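Local coordinates for Mll7089 protein (Mesorhizobium loti, PDB 2OZ8) that is of uncharacterised function but, as a mandelate racemase-like member of the enolase superfamily, probably binds magnesium and may act as a hydro-lyase, at residues V31-L36 with L47-T52; A80-V84 with L110-A114; V304-V308 with A338-D342; H325-I331 with H346-S351. All coordinates share one frame; numbering follows the deposited sequence.

Interaction 1. Residues V31-L36 with L47-T52; sequences VNVAAL and LGFIQT
V33 holds its CG2 methyl anti to the backbone N, and F49 swings its ring beside its own N (chi1 -62°), which sets that methyl 4.0 Å from F49 CB, the two side chains crossing at a slant. On the same face of the sheet A35 CB meets L47 CD1 at 3.8 Å. The other face carries A34, L36 and I50; there I50 CD1 reaches L36 CB at 3.9 Å. The strands run antiparallel, the N-to-C directions of the two short segments lying 153° apart. A34 and I50 form a hydrogen-bonded pair, with I50 N to A34 O at 2.8 Å and A34 N returning the bond to I50 O; L36 and G48 do the same. At the far end water 1 accepts from N32 N and from Q51 NE2, and donates to T52 O. Q51 gets there on an extended chain, with CG anti to the backbone N (chi1 -172°). F299 meets the F49 ring on one side of the hairpin, while I63, F67 and A105 cover A34, L36 and I50 on the other. In this N-terminal hairpin paired backbone bonds satisfy buried amides, apolar side chains stand on both faces, and one water bridges the strands.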
loop_
_atom_site.group_PDB
_atom_site.type_symbol
_atom_site.label_atom_id
_atom_site.label_comp_id
_atom_site.label_asym_id
_atom_site.label_seq_id
_atom_site.Cartn_x
_atom_site.Cartn_y
_atom_site.Cartn_z
ATOM N N VAL A 31 -34.762 17.276 -28.019
ATOM C CA VAL A 31 -33.555 18.001 -27.728
ATOM C C VAL A 31 -33.972 19.232 -26.947
ATOM O O VAL A 31 -34.896 19.934 -27.341
ATOM C CB VAL A 31 -32.906 18.456 -28.990
ATOM C CG1 VAL A 31 -31.600 19.165 -28.682
ATOM C CG2 VAL A 31 -32.690 17.276 -29.925
ATOM N N ASN A 32 -33.290 19.492 -25.848
ATOM C CA ASN A 32 -33.552 20.655 -25.025
ATOM C C ASN A 32 -32.272 21.446 -24.881
ATOM O O ASN A 32 -31.331 20.947 -24.294
ATOM C CB ASN A 32 -34.060 20.192 -23.683
ATOM C CG ASN A 32 -35.567 19.972 -23.687
ATOM O OD1 ASN A 32 -36.333 20.911 -23.505
ATOM N ND2 ASN A 32 -35.990 18.740 -23.865
ATOM N N VAL A 33 -32.202 22.643 -25.476
ATOM C CA VAL A 33 -30.933 23.366 -25.609
ATOM C C VAL A 33 -31.172 24.867 -25.745
ATOM O O VAL A 33 -32.132 25.296 -26.398
ATOM C CB VAL A 33 -30.049 22.803 -26.773
ATOM C CG1 VAL A 33 -30.674 23.035 -28.162
ATOM C CG2 VAL A 33 -28.667 23.350 -26.741
ATOM N N ALA A 34 -30.324 25.659 -25.077
ATOM C CA ALA A 34 -30.367 27.094 -25.181
ATOM C C ALA A 34 -28.986 27.654 -25.564
ATOM O O ALA A 34 -27.947 27.218 -25.036
ATOM C CB ALA A 34 -30.872 27.715 -23.890
ATOM N N ALA A 35 -28.993 28.618 -26.485
ATOM C CA ALA A 35 -27.775 29.286 -26.887
ATOM C C ALA A 35 -27.520 30.378 -25.885
ATOM O O ALA A 35 -28.426 31.066 -25.468
ATOM C CB ALA A 35 -27.901 29.842 -28.295
ATOM N N LEU A 36 -26.272 30.474 -25.459
ATOM C CA LEU A 36 -25.824 31.457 -24.523
ATOM C C LEU A 36 -24.876 32.314 -25.330
ATOM O O LEU A 36 -23.911 31.813 -25.915
ATOM C CB LEU A 36 -25.093 30.785 -23.359
ATOM C CG LEU A 36 -24.278 31.737 -22.468
ATOM C CD1 LEU A 36 -25.196 32.695 -21.721
ATOM C CD2 LEU A 36 -23.357 30.964 -21.506
ATOM N N LEU A 47 -20.375 32.306 -28.270
ATOM C CA LEU A 47 -21.507 31.433 -28.217
ATOM C C LEU A 47 -21.185 30.076 -27.514
ATOM O O LEU A 47 -20.149 29.450 -27.768
ATOM C CB LEU A 47 -22.008 31.253 -29.657
ATOM C CG LEU A 47 -22.993 30.136 -29.992
ATOM C CD1 LEU A 47 -24.411 30.500 -29.514
ATOM C CD2 LEU A 47 -22.920 29.786 -31.517
ATOM N N GLY A 48 -22.079 29.630 -26.640
ATOM C CA GLY A 48 -22.083 28.236 -26.215
ATOM C C GLY A 48 -23.485 27.743 -25.908
ATOM O O GLY A 48 -24.423 28.527 -25.922
ATOM N N PHE A 49 -23.598 26.453 -25.579
ATOM C CA PHE A 49 -24.849 25.696 -25.495
ATOM C C PHE A 49 -25.158 25.054 -24.180
ATOM O O PHE A 49 -24.345 24.305 -23.630
ATOM C CB PHE A 49 -24.869 24.639 -26.598
ATOM C CG PHE A 49 -24.834 25.254 -27.974
ATOM C CD1 PHE A 49 -25.970 25.822 -28.516
ATOM C CD2 PHE A 49 -23.659 25.332 -28.681
ATOM C CE1 PHE A 49 -25.917 26.416 -29.766
ATOM C CE2 PHE A 49 -23.612 25.927 -29.947
ATOM C CZ PHE A 49 -24.700 26.451 -30.480
ATOM N N ILE A 50 -26.371 25.319 -23.696
ATOM C CA ILE A 50 -26.809 24.826 -22.409
ATOM C C ILE A 50 -27.742 23.701 -22.753
ATOM O O ILE A 50 -28.844 23.929 -23.175
ATOM C CB ILE A 50 -27.534 25.946 -21.606
ATOM C CG1 ILE A 50 -26.614 27.138 -21.389
ATOM C CG2 ILE A 50 -28.088 25.430 -20.323
ATOM C CD1 ILE A 50 -27.361 28.445 -21.148
ATOM N N GLN A 51 -27.283 22.469 -22.621
ATOM C CA GLN A 51 -28.103 21.354 -22.996
ATOM C C GLN A 51 -28.580 20.596 -21.761
ATOM O O GLN A 51 -27.829 20.391 -20.839
ATOM C CB GLN A 51 -27.353 20.463 -23.965
ATOM C CG GLN A 51 -28.263 19.366 -24.545
ATOM C CD GLN A 51 -27.561 18.434 -25.469
ATOM O OE1 GLN A 51 -26.325 18.397 -25.512
ATOM N NE2 GLN A 51 -28.357 17.637 -26.218
ATOM N N THR A 52 -29.861 20.257 -21.703
ATOM C CA THR A 52 -30.305 19.312 -20.680
ATOM C C THR A 52 -30.658 17.996 -21.326
ATOM O O THR A 52 -31.195 17.943 -22.430
ATOM C CB THR A 52 -31.444 19.792 -19.758
ATOM O OG1 THR A 52 -32.611 20.122 -20.519
ATOM C CG2 THR A 52 -31.012 20.975 -18.868
HETATM O O HOH W 1 -31.218 17.722 -24.879
#

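Interaction 2. Residues A80-V84 with L110-A114; sequences AIALV and LWDLA
V84 sets its CB and CG1 over one face of the W111 indole, and V84, L110 and A80 carry most of the contact between the short helix 80-83 and helix 103-118. V84 CG1 sits 3.5 Å from the centroid of the five-membered ring of W111 and only 11° off its normal, a CH-pi contact over the face. The valine straddles the fused ring system: V84 CB is 3.5 Å from W111 CE2, while V84 CG2 leans over the six-membered ring, 3.7 Å from W111 CZ2. Although the CB of W111 points away from residues 80-84, its CG stands beside the backbone N (chi1 -73°) and chi2 of 93° turns the ring face round to the valine. V84 CG1 has a second neighbour in L110 CB at 3.7 Å. Farther out, L110 CD2 meets L83 CD1 and A80 CB, both at 4.1 Å, the two leucine side chains crossing at a slant. A80 fits its methyl close against the backbone of helix 103-118, with A80 CB 3.4 Å from L110 O and 3.7 Å from L113 CG. I81 CD1 touches A114 CB. The indole NE1 is hydrogen-bonded to T277 OG1, and H85 of the second subunit meets the same ring edge to face. A leucine in place of W111 would probably leave V84 without its flat partner and T277 without the indole N-H. With no polar bond joining the segments, methyl-on-ring and methyl-on-backbone packing holds them together, right beside a subunit interface.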
loop_
_atom_site.group_PDB
_atom_site.type_symbol
_atom_site.label_atom_id
_atom_site.label_comp_id
_atom_site.label_asym_id
_atom_site.label_seq_id
_atom_site.Cartn_x
_atom_site.Cartn_y
_atom_site.Cartn_z
ATOM N N ALA A 80 -12.963 38.243 -21.469
ATOM C CA ALA A 80 -13.016 36.815 -21.667
ATOM C C ALA A 80 -11.616 36.134 -21.480
ATOM O O ALA A 80 -11.517 35.199 -20.699
ATOM C CB ALA A 80 -13.649 36.483 -23.020
ATOM N N ILE A 81 -10.559 36.644 -22.128
ATOM C CA ILE A 81 -9.227 36.042 -22.058
ATOM C C ILE A 81 -8.638 36.060 -20.642
ATOM O O ILE A 81 -7.805 35.210 -20.312
ATOM C CB ILE A 81 -8.238 36.628 -23.132
ATOM C CG1 ILE A 81 -6.953 35.768 -23.310
ATOM C CG2 ILE A 81 -7.932 38.132 -22.897
ATOM C CD1 ILE A 81 -7.119 34.415 -24.052
ATOM N N ALA A 82 -9.083 36.982 -19.784
ATOM C CA ALA A 82 -8.648 36.938 -18.392
ATOM C C ALA A 82 -9.396 35.851 -17.643
ATOM O O ALA A 82 -8.819 35.114 -16.879
ATOM C CB ALA A 82 -8.836 38.316 -17.687
ATOM N N LEU A 83 -10.697 35.760 -17.862
ATOM C CA LEU A 83 -11.526 34.877 -17.080
ATOM C C LEU A 83 -11.179 33.420 -17.293
ATOM O O LEU A 83 -11.214 32.664 -16.355
ATOM C CB LEU A 83 -12.994 35.115 -17.422
ATOM C CG LEU A 83 -13.595 36.407 -16.890
ATOM C CD1 LEU A 83 -14.934 36.581 -17.571
ATOM C CD2 LEU A 83 -13.795 36.359 -15.418
ATOM N N VAL A 84 -10.872 33.038 -18.529
ATOM C CA VAL A 84 -10.529 31.663 -18.862
ATOM C C VAL A 84 -9.202 31.218 -18.221
ATOM O O VAL A 84 -8.866 30.035 -18.241
ATOM C CB VAL A 84 -10.448 31.406 -20.439
ATOM C CG1 VAL A 84 -11.812 31.639 -21.112
ATOM C CG2 VAL A 84 -9.346 32.210 -21.086
ATOM N N LEU A 110 -16.981 31.829 -23.458
ATOM C CA LEU A 110 -15.773 32.613 -23.068
ATOM C C LEU A 110 -14.567 32.419 -23.989
ATOM O O LEU A 110 -13.977 33.412 -24.439
ATOM C CB LEU A 110 -15.363 32.353 -21.610
ATOM C CG LEU A 110 -16.267 32.914 -20.527
ATOM C CD1 LEU A 110 -15.715 32.564 -19.180
ATOM C CD2 LEU A 110 -16.436 34.473 -20.738
ATOM N N TRP A 111 -14.207 31.170 -24.285
ATOM C CA TRP A 111 -13.109 30.912 -25.254
ATOM C C TRP A 111 -13.378 31.293 -26.717
ATOM O O TRP A 111 -12.484 31.638 -27.454
ATOM C CB TRP A 111 -12.667 29.448 -25.220
ATOM C CG TRP A 111 -11.895 29.056 -24.021
ATOM C CD1 TRP A 111 -12.392 28.512 -22.856
ATOM C CD2 TRP A 111 -10.486 29.186 -23.836
ATOM N NE1 TRP A 111 -11.368 28.268 -21.982
ATOM C CE2 TRP A 111 -10.185 28.674 -22.557
ATOM C CE3 TRP A 111 -9.437 29.687 -24.627
ATOM C CZ2 TRP A 111 -8.867 28.630 -22.060
ATOM C CZ3 TRP A 111 -8.123 29.647 -24.115
ATOM C CH2 TRP A 111 -7.865 29.121 -22.856
ATOM N N ASP A 112 -14.607 31.171 -27.146
ATOM C CA ASP A 112 -15.002 31.638 -28.464
ATOM C C ASP A 112 -14.751 33.177 -28.574
ATOM O O ASP A 112 -14.107 33.680 -29.500
ATOM C CB ASP A 112 -16.491 31.327 -28.640
ATOM C CG ASP A 112 -16.996 31.671 -30.019
ATOM O OD1 ASP A 112 -16.208 31.510 -30.967
ATOM O OD2 ASP A 112 -18.163 32.100 -30.140
ATOM N N LEU A 113 -15.297 33.904 -27.607
ATOM C CA LEU A 113 -15.076 35.316 -27.466
ATOM C C LEU A 113 -13.597 35.697 -27.354
ATOM O O LEU A 113 -13.168 36.612 -28.041
ATOM C CB LEU A 113 -15.894 35.843 -26.283
ATOM C CG LEU A 113 -15.822 37.329 -25.952
ATOM C CD1 LEU A 113 -16.050 38.203 -27.194
ATOM C CD2 LEU A 113 -16.880 37.541 -24.929
ATOM N N ALA A 114 -12.827 35.007 -26.516
ATOM C CA ALA A 114 -11.385 35.274 -26.360
ATOM C C ALA A 114 -10.597 35.090 -27.628
ATOM O O ALA A 114 -9.720 35.881 -27.946
ATOM C CB ALA A 114 -10.785 34.416 -25.263
#

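Interaction 3. Residues V304-V308 with A338-D342; sequences VHMAV and AYAPD
V304 and A340 bring the backbones nearest each other, 5.7 Å between their CA atoms, where the first turn of helix 304-309 faces the end of strand 337-339 and the loop that follows it. The helix turn is closed by V308 N bonding to V304 O at 3.0 Å. V304 turns CG2 anti to its own N (chi1 69° for CG1), and that methyl lies against the backbone where the strand ends, 3.7 Å from A340 N and 4.0 Å from A338 CB. A340 puts its methyl between two helix residues, with A340 CB 3.9 Å from H305 ND1 and 4.0 Å from V308 CG2. The side chains of H305 and P341 cross at about a right angle, with H305 CE1 3.8 Å from P341 CD. Both ring nitrogens have partners beyond the segments, ND1 at H123 N and NE2 at H346 O. A leucine at H305 would probably leave the amide of H123 and the carbonyl of H346 without their imidazole partner. Around the contact, helix 122-125 packs on H305, V308 and A340, I331 lies against V304 and P341, and A338 is backbone-bonded to V133 of strand 132-138, one of the parallel strands of the barrel.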
loop_
_atom_site.group_PDB
_atom_site.type_symbol
_atom_site.label_atom_id
_atom_site.label_comp_id
_atom_site.label_asym_id
_atom_site.label_seq_id
_atom_site.Cartn_x
_atom_site.Cartn_y
_atom_site.Cartn_z
ATOM N N VAL A 304 -13.989 20.137 -31.417
ATOM C CA VAL A 304 -12.991 19.923 -32.468
ATOM C C VAL A 304 -11.642 20.643 -32.181
ATOM O O VAL A 304 -10.555 20.160 -32.504
ATOM C CB VAL A 304 -13.557 20.224 -33.916
ATOM C CG1 VAL A 304 -13.833 21.746 -34.157
ATOM C CG2 VAL A 304 -12.653 19.618 -34.992
ATOM N N HIS A 305 -11.734 21.776 -31.501
ATOM C CA HIS A 305 -10.593 22.626 -31.278
ATOM C C HIS A 305 -9.645 22.101 -30.221
ATOM O O HIS A 305 -8.433 22.215 -30.393
ATOM C CB HIS A 305 -11.073 24.018 -30.956
ATOM C CG HIS A 305 -11.783 24.658 -32.103
ATOM N ND1 HIS A 305 -11.116 25.335 -33.099
ATOM C CD2 HIS A 305 -13.101 24.707 -32.421
ATOM C CE1 HIS A 305 -11.993 25.765 -33.987
ATOM N NE2 HIS A 305 -13.202 25.406 -33.593
ATOM N N MET A 306 -10.182 21.547 -29.140
ATOM C CA MET A 306 -9.357 20.861 -28.142
ATOM C C MET A 306 -8.865 19.553 -28.725
ATOM O O MET A 306 -7.776 19.128 -28.435
ATOM C CB MET A 306 -10.122 20.635 -26.815
ATOM C CG MET A 306 -10.743 21.937 -26.236
ATOM S SD MET A 306 -12.403 22.463 -26.810
ATOM C CE MET A 306 -13.205 21.151 -25.903
ATOM N N ALA A 307 -9.662 18.906 -29.571
ATOM C CA ALA A 307 -9.234 17.603 -30.103
ATOM C C ALA A 307 -7.992 17.774 -30.921
ATOM O O ALA A 307 -7.059 17.003 -30.762
ATOM C CB ALA A 307 -10.343 16.899 -30.921
ATOM N N VAL A 308 -7.981 18.773 -31.807
ATOM C CA VAL A 308 -6.814 18.986 -32.646
ATOM C C VAL A 308 -5.712 19.632 -31.834
ATOM O O VAL A 308 -4.574 19.502 -32.222
ATOM C CB VAL A 308 -7.059 19.825 -34.005
ATOM C CG1 VAL A 308 -8.299 19.402 -34.762
ATOM C CG2 VAL A 308 -7.079 21.322 -33.766
ATOM N N ALA A 338 -12.428 15.229 -38.878
ATOM C CA ALA A 338 -13.070 16.456 -38.473
ATOM C C ALA A 338 -12.041 17.561 -38.588
ATOM O O ALA A 338 -10.857 17.380 -38.235
ATOM C CB ALA A 338 -13.651 16.365 -37.045
ATOM N N TYR A 339 -12.491 18.700 -39.100
ATOM C CA TYR A 339 -11.602 19.804 -39.360
ATOM C C TYR A 339 -11.942 20.990 -38.519
ATOM O O TYR A 339 -13.082 21.482 -38.544
ATOM C CB TYR A 339 -11.706 20.193 -40.816
ATOM C CG TYR A 339 -11.049 19.193 -41.743
ATOM C CD1 TYR A 339 -9.705 19.331 -42.094
ATOM C CD2 TYR A 339 -11.758 18.105 -42.247
ATOM C CE1 TYR A 339 -9.085 18.414 -42.912
ATOM C CE2 TYR A 339 -11.149 17.204 -43.078
ATOM C CZ TYR A 339 -9.827 17.375 -43.432
ATOM O OH TYR A 339 -9.211 16.474 -44.262
ATOM N N ALA A 340 -10.965 21.457 -37.764
ATOM C CA ALA A 340 -11.128 22.705 -37.046
ATOM C C ALA A 340 -10.939 23.834 -38.054
ATOM O O ALA A 340 -9.862 23.947 -38.664
ATOM C CB ALA A 340 -10.127 22.811 -35.935
ATOM N N PRO A 341 -11.978 24.670 -38.243
ATOM C CA PRO A 341 -12.010 25.707 -39.281
ATOM C C PRO A 341 -11.066 26.864 -39.035
ATOM O O PRO A 341 -10.646 27.102 -37.892
ATOM C CB PRO A 341 -13.448 26.223 -39.226
ATOM C CG PRO A 341 -13.949 25.861 -37.907
ATOM C CD PRO A 341 -13.200 24.672 -37.416
ATOM N N ASP A 342 -10.770 27.609 -40.101
ATOM C CA ASP A 342 -9.868 28.762 -40.042
ATOM C C ASP A 342 -10.598 30.088 -39.814
ATOM O O ASP A 342 -10.076 31.141 -40.125
ATOM C CB ASP A 342 -8.978 28.822 -41.291
ATOM C CG ASP A 342 -7.902 29.913 -41.206
ATOM O OD1 ASP A 342 -7.340 30.114 -40.108
ATOM O OD2 ASP A 342 -7.630 30.583 -42.237
#

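Interaction 4. Residues H325-I331 with H346-S351; sequences HLVEQPI and HGLVLS
V327 and L350 form a single backbone bridge, their CA atoms 4.3 Å apart, where residues 325-331, starting in a 3-10 turn, meet the loop 346-351. E328 N points almost straight at V349 O (2.8 Å, C=O...N angle 176°), whereas S351 N approaches L326 O from above the carbonyl plane, also at 2.8 Å. Past the bridge, water 3 takes over: it accepts from Q329 N and V349 N. On the buried side, V327 CG1 packs on L348 CB at 4.1 Å. The isoleucine side chain of I331 crosses that of L348 at about a right angle, I331 CD1 resting 4.0 Å from L348 CD2. The backbone N of L348 donates to H346 ND1 (3.1 Å), in the plane of the imidazole, leaving the ring's NE2 to bond L47 O. The outer side is more open: the extended chain of E328 crosses V349 at a slant, its carboxylate reaching V349 CG1 with OE1 at 3.8 Å. G347 has a positive phi of 84°, a backbone shape that favours glycine. S351 stands at the N-cap of helix 352-357, its OG, anti to the backbone N (chi1 154°), capping A354 N; water 2 lies between that hydroxyl and H325 O. The pair of loops thus bridges the fold: L350 leans on A35 and E37 of strand 27-40, V327 and L348 both touch L300, and H325 meets F15 of strand 5-17 and W358 edge to face.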
loop_
_atom_site.group_PDB
_atom_site.type_symbol
_atom_site.label_atom_id
_atom_site.label_comp_id
_atom_site.label_asym_id
_atom_site.label_seq_id
_atom_site.Cartn_x
_atom_site.Cartn_y
_atom_site.Cartn_z
ATOM N N HIS A 325 -29.051 23.006 -38.380
ATOM C CA HIS A 325 -29.897 24.108 -38.756
ATOM C C HIS A 325 -29.750 25.314 -37.799
ATOM O O HIS A 325 -30.122 26.474 -38.143
ATOM C CB HIS A 325 -31.351 23.645 -38.826
ATOM C CG HIS A 325 -31.902 23.232 -37.508
ATOM N ND1 HIS A 325 -31.525 22.064 -36.874
ATOM C CD2 HIS A 325 -32.798 23.839 -36.690
ATOM C CE1 HIS A 325 -32.165 21.970 -35.726
ATOM N NE2 HIS A 325 -32.944 23.033 -35.589
ATOM N N LEU A 326 -29.194 25.063 -36.622
ATOM C CA LEU A 326 -29.082 26.101 -35.646
ATOM C C LEU A 326 -27.932 27.071 -35.925
ATOM O O LEU A 326 -27.923 28.168 -35.363
ATOM C CB LEU A 326 -28.975 25.529 -34.241
ATOM C CG LEU A 326 -30.087 24.713 -33.583
ATOM C CD1 LEU A 326 -29.537 24.021 -32.335
ATOM C CD2 LEU A 326 -31.339 25.504 -33.232
ATOM N N VAL A 327 -26.976 26.694 -36.774
ATOM C CA VAL A 327 -25.793 27.534 -36.999
ATOM C C VAL A 327 -25.568 27.817 -38.493
ATOM O O VAL A 327 -26.071 27.074 -39.356
ATOM C CB VAL A 327 -24.496 26.872 -36.441
ATOM C CG1 VAL A 327 -24.366 27.032 -34.893
ATOM C CG2 VAL A 327 -24.401 25.414 -36.918
ATOM N N GLU A 328 -24.783 28.857 -38.801
ATOM C CA GLU A 328 -24.539 29.253 -40.199
ATOM C C GLU A 328 -23.733 28.217 -40.918
ATOM O O GLU A 328 -24.174 27.740 -41.948
ATOM C CB GLU A 328 -23.885 30.635 -40.306
ATOM C CG GLU A 328 -24.811 31.733 -39.800
ATOM C CD GLU A 328 -24.204 33.121 -39.757
ATOM O OE1 GLU A 328 -22.951 33.293 -39.935
ATOM O OE2 GLU A 328 -25.021 34.057 -39.531
ATOM N N GLN A 329 -22.557 27.873 -40.393
ATOM C CA GLN A 329 -21.762 26.752 -40.921
ATOM C C GLN A 329 -21.216 25.823 -39.845
ATOM O O GLN A 329 -20.345 26.203 -39.043
ATOM C CB GLN A 329 -20.621 27.198 -41.859
ATOM C CG GLN A 329 -20.004 28.457 -41.450
ATOM C CD GLN A 329 -19.250 29.167 -42.542
ATOM O OE1 GLN A 329 -18.634 28.547 -43.410
ATOM N NE2 GLN A 329 -19.274 30.489 -42.486
ATOM N N PRO A 330 -21.675 24.580 -39.878
ATOM C CA PRO A 330 -21.297 23.536 -38.934
ATOM C C PRO A 330 -19.852 23.143 -39.198
ATOM O O PRO A 330 -19.310 23.529 -40.238
ATOM C CB PRO A 330 -22.238 22.369 -39.297
ATOM C CG PRO A 330 -22.611 22.610 -40.719
ATOM C CD PRO A 330 -22.594 24.106 -40.925
ATOM N N ILE A 331 -19.253 22.394 -38.269
ATOM C CA ILE A 331 -17.908 21.865 -38.415
ATOM C C ILE A 331 -17.799 20.855 -39.556
ATOM O O ILE A 331 -18.515 19.873 -39.579
ATOM C CB ILE A 331 -17.408 21.174 -37.069
ATOM C CG1 ILE A 331 -17.323 22.185 -35.901
ATOM C CG2 ILE A 331 -16.054 20.441 -37.269
ATOM C CD1 ILE A 331 -16.635 23.583 -36.252
ATOM N N HIS A 346 -14.591 29.509 -32.288
ATOM C CA HIS A 346 -14.756 28.101 -32.585
ATOM C C HIS A 346 -15.417 27.887 -33.961
ATOM O O HIS A 346 -15.582 26.762 -34.399
ATOM C CB HIS A 346 -15.464 27.323 -31.457
ATOM C CG HIS A 346 -16.739 27.929 -30.959
ATOM N ND1 HIS A 346 -17.729 28.415 -31.792
ATOM C CD2 HIS A 346 -17.203 28.087 -29.693
ATOM C CE1 HIS A 346 -18.746 28.844 -31.058
ATOM N NE2 HIS A 346 -18.443 28.671 -29.780
ATOM N N GLY A 347 -15.786 28.990 -34.620
ATOM C CA GLY A 347 -16.357 28.987 -35.971
ATOM C C GLY A 347 -17.851 28.745 -35.980
ATOM O O GLY A 347 -18.429 28.616 -37.040
ATOM N N LEU A 348 -18.497 28.620 -34.814
ATOM C CA LEU A 348 -19.938 28.382 -34.817
ATOM C C LEU A 348 -20.627 29.700 -34.542
ATOM O O LEU A 348 -20.336 30.393 -33.559
ATOM C CB LEU A 348 -20.383 27.257 -33.863
ATOM C CG LEU A 348 -19.760 25.858 -34.093
ATOM C CD1 LEU A 348 -19.972 24.964 -32.869
ATOM C CD2 LEU A 348 -20.202 25.130 -35.447
ATOM N N VAL A 349 -21.524 30.063 -35.456
ATOM C CA VAL A 349 -22.337 31.283 -35.301
ATOM C C VAL A 349 -23.781 30.931 -35.488
ATOM O O VAL A 349 -24.134 30.305 -36.455
ATOM C CB VAL A 349 -21.946 32.420 -36.324
ATOM C CG1 VAL A 349 -22.859 33.637 -36.112
ATOM C CG2 VAL A 349 -20.481 32.810 -36.201
ATOM N N LEU A 350 -24.610 31.358 -34.559
ATOM C CA LEU A 350 -26.017 31.020 -34.538
ATOM C C LEU A 350 -26.732 31.523 -35.799
ATOM O O LEU A 350 -26.429 32.613 -36.299
ATOM C CB LEU A 350 -26.620 31.654 -33.315
ATOM C CG LEU A 350 -27.787 30.980 -32.637
ATOM C CD1 LEU A 350 -27.420 29.584 -32.225
ATOM C CD2 LEU A 350 -28.110 31.854 -31.435
ATOM N N SER A 351 -27.639 30.731 -36.348
ATOM C CA SER A 351 -28.313 31.125 -37.575
ATOM C C SER A 351 -29.468 32.061 -37.215
ATOM O O SER A 351 -30.299 31.753 -36.369
ATOM C CB SER A 351 -28.781 29.886 -38.311
ATOM O OG SER A 351 -29.894 30.118 -39.149
HETATM O O HOH W 2 -29.791 27.284 -40.808
HETATM O O HOH W 3 -21.488 28.932 -37.953
#

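How the interactions relate
From the N terminus, interaction 1 closes a short hairpin in the N-terminal sheet, and interaction 2 then closes a longer loop onto helix 103-118; both are complete before the barrel residues of interactions 3 and 4. Those two cross, their segments alternating as 304-308, 325-331, 338-342 and 346-351, and they touch each other through I331. H346 of interaction 4 is common ground, reaching all three other contacts. D112, on the helix of interaction 2, completes the junction: its OD1 is hydrogen-bonded to H346 N, and its OD2 to L47 N of interaction 1. The N-terminal sheet, helix 103-118 and the C-terminal barrel region are thereby tied at one place.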